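Sulfatase (PDB 6USS) probably hydrolyses aryl sulfate esters as a calcium-dependent arylsulfatase of a gut bacterium, captured here with its catalytic residue replaced. Local coordinates at residues Phe319-Gly324 / Val356-Ile361; Asn35-Met40 / Asp313-Ile318. The protein carries 1 engineered substitution. All coordinates share one frame; numbering follows the deposited sequence.

Contact 1: residues Phe319-Gly324 / Val356-Ile361; sequences FMSDNG and VREPMI. With CA (calcium ion), chain C.
F319 and I361 form an antiparallel, hydrogen-bonded pair where strands 319-321 and 357-361 run with their axes 4.7 Å apart at 169°. F319 N donates to I361 O at 2.8 Å, in the carbonyl plane, and I361 N returns a bond to F319 O at 3.1 Å, tilted out of that plane. The ladder stops here: P359 has no N-H, the backbones part, and S321 comes opposite E358. P359 O lies at the edge of the F319 ring, in its plane, 3.7 Å from CD1. F319 and I361 meet through their CB atoms, while M320, bent at chi2, sets SD 3.9 Å from M360 CB and crosses the E358 side chain at about a right angle. E358 folds back toward the turn: with CG beside its backbone N (chi1 -56°) and a bend at chi2, its carboxylate tucks against the N323-G324 peptide, and CG packs 3.2 Å from S321 O. S321 OG is hydrogen-bonded to M44 O. Just past the strand's C-terminal end, as in sulfatases of the alkaline phosphatase clan, D322 grips the calcium ion with both carboxylate oxygens, OD2 at 2.2 Å and OD1 more loosely; OD2 also takes a bond from R92. N323 belongs to the same site, which D42, D43 and the engineered C88 complete. Strand 35-41 flanks 319-321 on its other edge, strand 77-83 lies beyond 357-361 and touches M360 through F79 and A82, and L72 of helix 67-74 packs on both F319 and I361.

Contact 2: residues Asn35-Met40 / Asp313-Ile318; sequences NIILFM and DNTIVI
N35 and T315 pair at the start of two parallel strands, their side chains crossing at a slant, and N35 ND2 donates to T315 OG1 at 3.3 Å, nearly in the plane of its own amide. N35 reaches across because CG stands anti to its carbonyl carbon, beside the backbone N (chi1 -46°). Around this pair the backbone ladder runs in step: N35 N bonds N314 O, I316 N bonds N35 O, and then I37 N to I316 O, I318 N to I37 O and F39 N to I318 O, each of the last three 2.7 Å long and almost collinear with its carbonyl. CA-H groups of T315, I36, V317 and L38 lean on the same oxygens, T315 CA coming within 3.2 Å of N35 O. I37 CG1 rests 4.1 Å from T315 CG2 on the face shared with N35 and V317. On the other face L38, its CG anti to the backbone N (chi1 175°), swings CD1 over to I318 CB at 4.0 Å, and I36 CG2 touches I318 CD1. A second shell fixes the polar pair: N35 OD1 accepts from F253 N of the neighbouring strand 253-258, and T315 OG1 is hydrogen-bonded to E311 O. Helix 283-308 lies over the first face, touching T315 through L306, and helix 383-390 backs the second, M390 meeting I36, I316 and I318. This is the helix-sheet-helix layering of the alkaline phosphatase-like fold. Since a carbonyl can only accept, the T315 hydroxyl must give its proton to E311 O and accept from N35, a short donor-to-acceptor chain that satisfies buried polar groups at the sheet's end, while the backbone ladder joins the strands and aliphatic side chains fill the faces.

Contacts 1 and 2 follow one another along strand 315-321, their centres about 16 Å apart: parallel pairing with 35-40 comes first, antiparallel pairing with 356-361 afterwards. They join directly where M320 N probably bonds F39 O at 2.9 Å, and the rings of F39 and F319 meet nearly parallel, F39 CD1 lying 3.6 Å from F319 CE2. Both strands of contact 2 run toward the calcium site, delivering D42 and D43 from one and D322 and N323 from the other. Contact 1 itself supplies the ligands D322 and N323, whereas in contact 2, farther back in the sheet, the F39 side chain is about 13 Å from the calcium ion.

Contact 1: residues Phe319-Gly324 / Val356-Ile361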
loop_
_atom_site.group_PDB
_atom_site.type_symbol
_atom_site.label_atom_id
_atom_site.label_comp_id
_atom_site.label_asym_id
_atom_site.label_seq_id
_atom_site.Cartn_x
_atom_site.Cartn_y
_atom_site.Cartn_z
ATOM N N PHE A 319 -11.262 8.704 20.143
ATOM C CA PHE A 319 -12.626 8.387 19.759
ATOM C C PHE A 319 -13.240 9.604 19.089
ATOM O O PHE A 319 -13.126 10.725 19.608
ATOM C CB PHE A 319 -13.457 7.986 20.977
ATOM C CG PHE A 319 -14.812 7.464 20.637
ATOM C CD1 PHE A 319 -15.864 8.336 20.378
ATOM C CD2 PHE A 319 -15.050 6.104 20.601
ATOM C CE1 PHE A 319 -17.123 7.853 20.077
ATOM C CE2 PHE A 319 -16.311 5.612 20.291
ATOM C CZ PHE A 319 -17.348 6.489 20.030
ATOM N N MET A 320 -13.905 9.380 17.953
ATOM C CA MET A 320 -14.473 10.489 17.205
ATOM C C MET A 320 -15.632 9.975 16.358
ATOM O O MET A 320 -15.758 8.776 16.102
ATOM C CB MET A 320 -13.397 11.158 16.346
ATOM C CG MET A 320 -13.864 12.369 15.564
ATOM S SD MET A 320 -14.612 13.599 16.632
ATOM C CE MET A 320 -14.587 15.031 15.547
ATOM N N SER A 321 -16.494 10.899 15.949
ATOM C CA SER A 321 -17.528 10.620 14.968
ATOM C C SER A 321 -17.443 11.660 13.860
ATOM O O SER A 321 -16.991 12.786 14.074
ATOM C CB SER A 321 -18.927 10.621 15.597
ATOM O OG SER A 321 -19.909 10.436 14.591
ATOM N N ASP A 322 -17.910 11.286 12.669
ATOM C CA ASP A 322 -17.679 12.120 11.498
ATOM C C ASP A 322 -18.791 13.124 11.208
ATOM O O ASP A 322 -18.555 14.045 10.424
ATOM C CB ASP A 322 -17.451 11.245 10.259
ATOM C CG ASP A 322 -18.737 10.665 9.715
ATOM O OD1 ASP A 322 -19.677 10.420 10.509
ATOM O OD2 ASP A 322 -18.816 10.483 8.484
ATOM N N ASN A 323 -19.987 12.963 11.774
ATOM C CA ASN A 323 -21.051 13.969 11.657
ATOM C C ASN A 323 -22.207 13.564 12.567
ATOM O O ASN A 323 -22.165 12.522 13.231
ATOM C CB ASN A 323 -21.531 14.172 10.214
ATOM C CG ASN A 323 -21.984 12.887 9.558
ATOM O OD1 ASN A 323 -22.987 12.287 9.970
ATOM N ND2 ASN A 323 -21.261 12.459 8.521
ATOM N N GLY A 324 -23.247 14.412 12.601
ATOM C CA GLY A 324 -24.371 14.175 13.491
ATOM C C GLY A 324 -25.224 12.983 13.084
ATOM O O GLY A 324 -25.190 12.492 11.954
ATOM N N VAL A 356 -23.081 18.842 13.482
ATOM C CA VAL A 356 -21.634 19.050 13.508
ATOM C C VAL A 356 -20.990 18.809 14.870
ATOM O O VAL A 356 -19.764 18.593 14.932
ATOM C CB VAL A 356 -21.275 20.464 12.992
ATOM C CG1 VAL A 356 -21.639 20.600 11.526
ATOM C CG2 VAL A 356 -21.958 21.542 13.837
ATOM N N ARG A 357 -21.706 18.816 15.998
ATOM C CA ARG A 357 -21.073 18.556 17.288
ATOM C C ARG A 357 -20.983 17.050 17.529
ATOM O O ARG A 357 -22.009 16.370 17.607
ATOM C CB ARG A 357 -21.826 19.245 18.423
ATOM C CG ARG A 357 -20.881 19.596 19.569
ATOM C CD ARG A 357 -21.596 19.885 20.876
ATOM N NE ARG A 357 -22.185 21.212 20.878
ATOM C CZ ARG A 357 -21.969 22.126 21.819
ATOM N NH1 ARG A 357 -21.168 21.844 22.843
ATOM N NH2 ARG A 357 -22.557 23.322 21.735
ATOM N N GLU A 358 -19.735 16.531 17.681
ATOM C CA GLU A 358 -19.390 15.113 17.709
ATOM C C GLU A 358 -18.876 14.665 19.076
ATOM O O GLU A 358 -18.225 15.430 19.786
ATOM C CB GLU A 358 -18.309 14.812 16.661
ATOM C CG GLU A 358 -18.678 15.218 15.252
ATOM C CD GLU A 358 -20.073 14.751 14.895
ATOM O OE1 GLU A 358 -20.888 15.605 14.486
ATOM O OE2 GLU A 358 -20.350 13.534 15.051
ATOM N N PRO A 359 -19.123 13.417 19.460
ATOM C CA PRO A 359 -18.515 12.891 20.693
ATOM C C PRO A 359 -17.044 12.574 20.475
ATOM O O PRO A 359 -16.685 11.889 19.513
ATOM C CB PRO A 359 -19.321 11.621 20.971
ATOM C CG PRO A 359 -19.798 11.191 19.591
ATOM C CD PRO A 359 -20.093 12.480 18.868
ATOM N N MET A 360 -16.190 13.055 21.382
ATOM C CA MET A 360 -14.757 12.902 21.187
ATOM C C MET A 360 -14.075 12.635 22.519
ATOM O O MET A 360 -14.359 13.294 23.525
ATOM C CB MET A 360 -14.157 14.133 20.513
ATOM C CG MET A 360 -12.671 14.043 20.240
ATOM S SD MET A 360 -12.051 15.609 19.594
ATOM C CE MET A 360 -10.295 15.380 19.834
ATOM N N ILE A 361 -13.174 11.658 22.518
ATOM C CA ILE A 361 -12.480 11.214 23.722
ATOM C C ILE A 361 -11.026 10.951 23.364
ATOM O O ILE A 361 -10.726 10.427 22.285
ATOM C CB ILE A 361 -13.116 9.941 24.320
ATOM C CG1 ILE A 361 -14.637 10.080 24.451
ATOM C CG2 ILE A 361 -12.500 9.632 25.657
ATOM C CD1 ILE A 361 -15.306 8.833 25.016
HETATM CA CA CA C . -20.958 10.055 8.006
#

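Contact 2: residues Asn35-Met40 / Asp313-Ile318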
loop_
_atom_site.group_PDB
_atom_site.type_symbol
_atom_site.label_atom_id
_atom_site.label_comp_id
_atom_site.label_asym_id
_atom_site.label_seq_id
_atom_site.Cartn_x
_atom_site.Cartn_y
_atom_site.Cartn_z
ATOM N N ASN A 35 1.969 4.170 19.880
ATOM C CA ASN A 35 0.959 3.798 18.905
ATOM C C ASN A 35 -0.243 4.720 19.048
ATOM O O ASN A 35 -0.514 5.259 20.121
ATOM C CB ASN A 35 0.517 2.350 19.091
ATOM C CG ASN A 35 1.678 1.421 19.280
ATOM O OD1 ASN A 35 2.452 1.170 18.360
ATOM N ND2 ASN A 35 1.812 0.905 20.479
ATOM N N ILE A 36 -0.965 4.884 17.950
ATOM C CA ILE A 36 -2.136 5.730 17.874
ATOM C C ILE A 36 -3.266 4.925 17.250
ATOM O O ILE A 36 -3.107 4.361 16.159
ATOM C CB ILE A 36 -1.836 6.982 17.039
ATOM C CG1 ILE A 36 -0.625 7.720 17.632
ATOM C CG2 ILE A 36 -3.085 7.836 16.892
ATOM C CD1 ILE A 36 -0.188 8.970 16.872
ATOM N N ILE A 37 -4.402 4.870 17.936
ATOM C CA ILE A 37 -5.640 4.368 17.359
ATOM C C ILE A 37 -6.619 5.528 17.246
ATOM O O ILE A 37 -6.979 6.152 18.256
ATOM C CB ILE A 37 -6.257 3.241 18.190
ATOM C CG1 ILE A 37 -5.322 2.042 18.286
ATOM C CG2 ILE A 37 -7.587 2.824 17.566
ATOM C CD1 ILE A 37 -5.857 0.978 19.250
ATOM N N LEU A 38 -7.053 5.804 16.014
ATOM C CA LEU A 38 -8.158 6.714 15.718
ATOM C C LEU A 38 -9.391 5.859 15.462
ATOM O O LEU A 38 -9.474 5.177 14.433
ATOM C CB LEU A 38 -7.837 7.581 14.500
ATOM C CG LEU A 38 -8.948 8.500 14.004
ATOM C CD1 LEU A 38 -9.407 9.414 15.136
ATOM C CD2 LEU A 38 -8.441 9.325 12.821
ATOM N N PHE A 39 -10.331 5.869 16.407
ATOM C CA PHE A 39 -11.555 5.066 16.327
ATOM C C PHE A 39 -12.649 6.035 15.890
ATOM O O PHE A 39 -13.042 6.933 16.648
ATOM C CB PHE A 39 -11.832 4.396 17.674
ATOM C CG PHE A 39 -12.996 3.423 17.697
ATOM C CD1 PHE A 39 -14.299 3.870 17.861
ATOM C CD2 PHE A 39 -12.780 2.054 17.641
ATOM C CE1 PHE A 39 -15.367 2.966 17.932
ATOM C CE2 PHE A 39 -13.844 1.143 17.709
ATOM C CZ PHE A 39 -15.133 1.599 17.849
ATOM N N MET A 40 -13.111 5.873 14.648
ATOM C CA MET A 40 -14.042 6.793 13.998
ATOM C C MET A 40 -15.356 6.071 13.737
ATOM O O MET A 40 -15.389 5.075 12.998
ATOM C CB MET A 40 -13.469 7.333 12.683
ATOM C CG MET A 40 -14.380 8.314 11.965
ATOM S SD MET A 40 -14.482 9.965 12.714
ATOM C CE MET A 40 -12.762 10.454 12.634
ATOM N N ASP A 313 -0.271 1.321 27.780
ATOM C CA ASP A 313 0.400 2.486 28.331
ATOM C C ASP A 313 1.163 3.270 27.285
ATOM O O ASP A 313 1.511 4.425 27.531
ATOM C CB ASP A 313 1.347 2.074 29.454
ATOM C CG ASP A 313 0.607 1.539 30.657
ATOM O OD1 ASP A 313 1.118 0.605 31.315
ATOM O OD2 ASP A 313 -0.509 2.045 30.933
ATOM N N ASN A 314 1.423 2.691 26.125
ATOM C CA ASN A 314 2.098 3.429 25.072
ATOM C C ASN A 314 1.234 3.534 23.817
ATOM O O ASN A 314 1.753 3.549 22.697
ATOM C CB ASN A 314 3.454 2.799 24.761
ATOM C CG ASN A 314 4.423 3.797 24.100
ATOM O OD1 ASN A 314 4.302 5.023 24.278
ATOM N ND2 ASN A 314 5.380 3.273 23.322
ATOM N N THR A 315 -0.088 3.628 23.988
ATOM C CA THR A 315 -1.012 3.770 22.870
ATOM C C THR A 315 -1.985 4.902 23.140
ATOM O O THR A 315 -2.604 4.953 24.204
ATOM C CB THR A 315 -1.797 2.482 22.613
ATOM O OG1 THR A 315 -0.902 1.437 22.199
ATOM C CG2 THR A 315 -2.839 2.719 21.535
ATOM N N ILE A 316 -2.120 5.794 22.173
ATOM C CA ILE A 316 -3.111 6.858 22.212
ATOM C C ILE A 316 -4.382 6.370 21.526
ATOM O O ILE A 316 -4.338 5.848 20.404
ATOM C CB ILE A 316 -2.573 8.126 21.533
ATOM C CG1 ILE A 316 -1.364 8.676 22.273
ATOM C CG2 ILE A 316 -3.636 9.190 21.463
ATOM C CD1 ILE A 316 -0.743 9.880 21.569
ATOM N N VAL A 317 -5.515 6.542 22.193
ATOM C CA VAL A 317 -6.814 6.185 21.652
ATOM C C VAL A 317 -7.603 7.472 21.467
ATOM O O VAL A 317 -7.806 8.233 22.423
ATOM C CB VAL A 317 -7.557 5.201 22.569
ATOM C CG1 VAL A 317 -8.933 4.873 21.999
ATOM C CG2 VAL A 317 -6.732 3.944 22.793
ATOM N N ILE A 318 -8.029 7.732 20.234
ATOM C CA ILE A 318 -8.867 8.881 19.929
ATOM C C ILE A 318 -10.201 8.366 19.424
ATOM O O ILE A 318 -10.263 7.680 18.396
ATOM C CB ILE A 318 -8.230 9.824 18.900
ATOM C CG1 ILE A 318 -6.803 10.211 19.294
ATOM C CG2 ILE A 318 -9.073 11.072 18.795
ATOM C CD1 ILE A 318 -6.027 10.912 18.184
#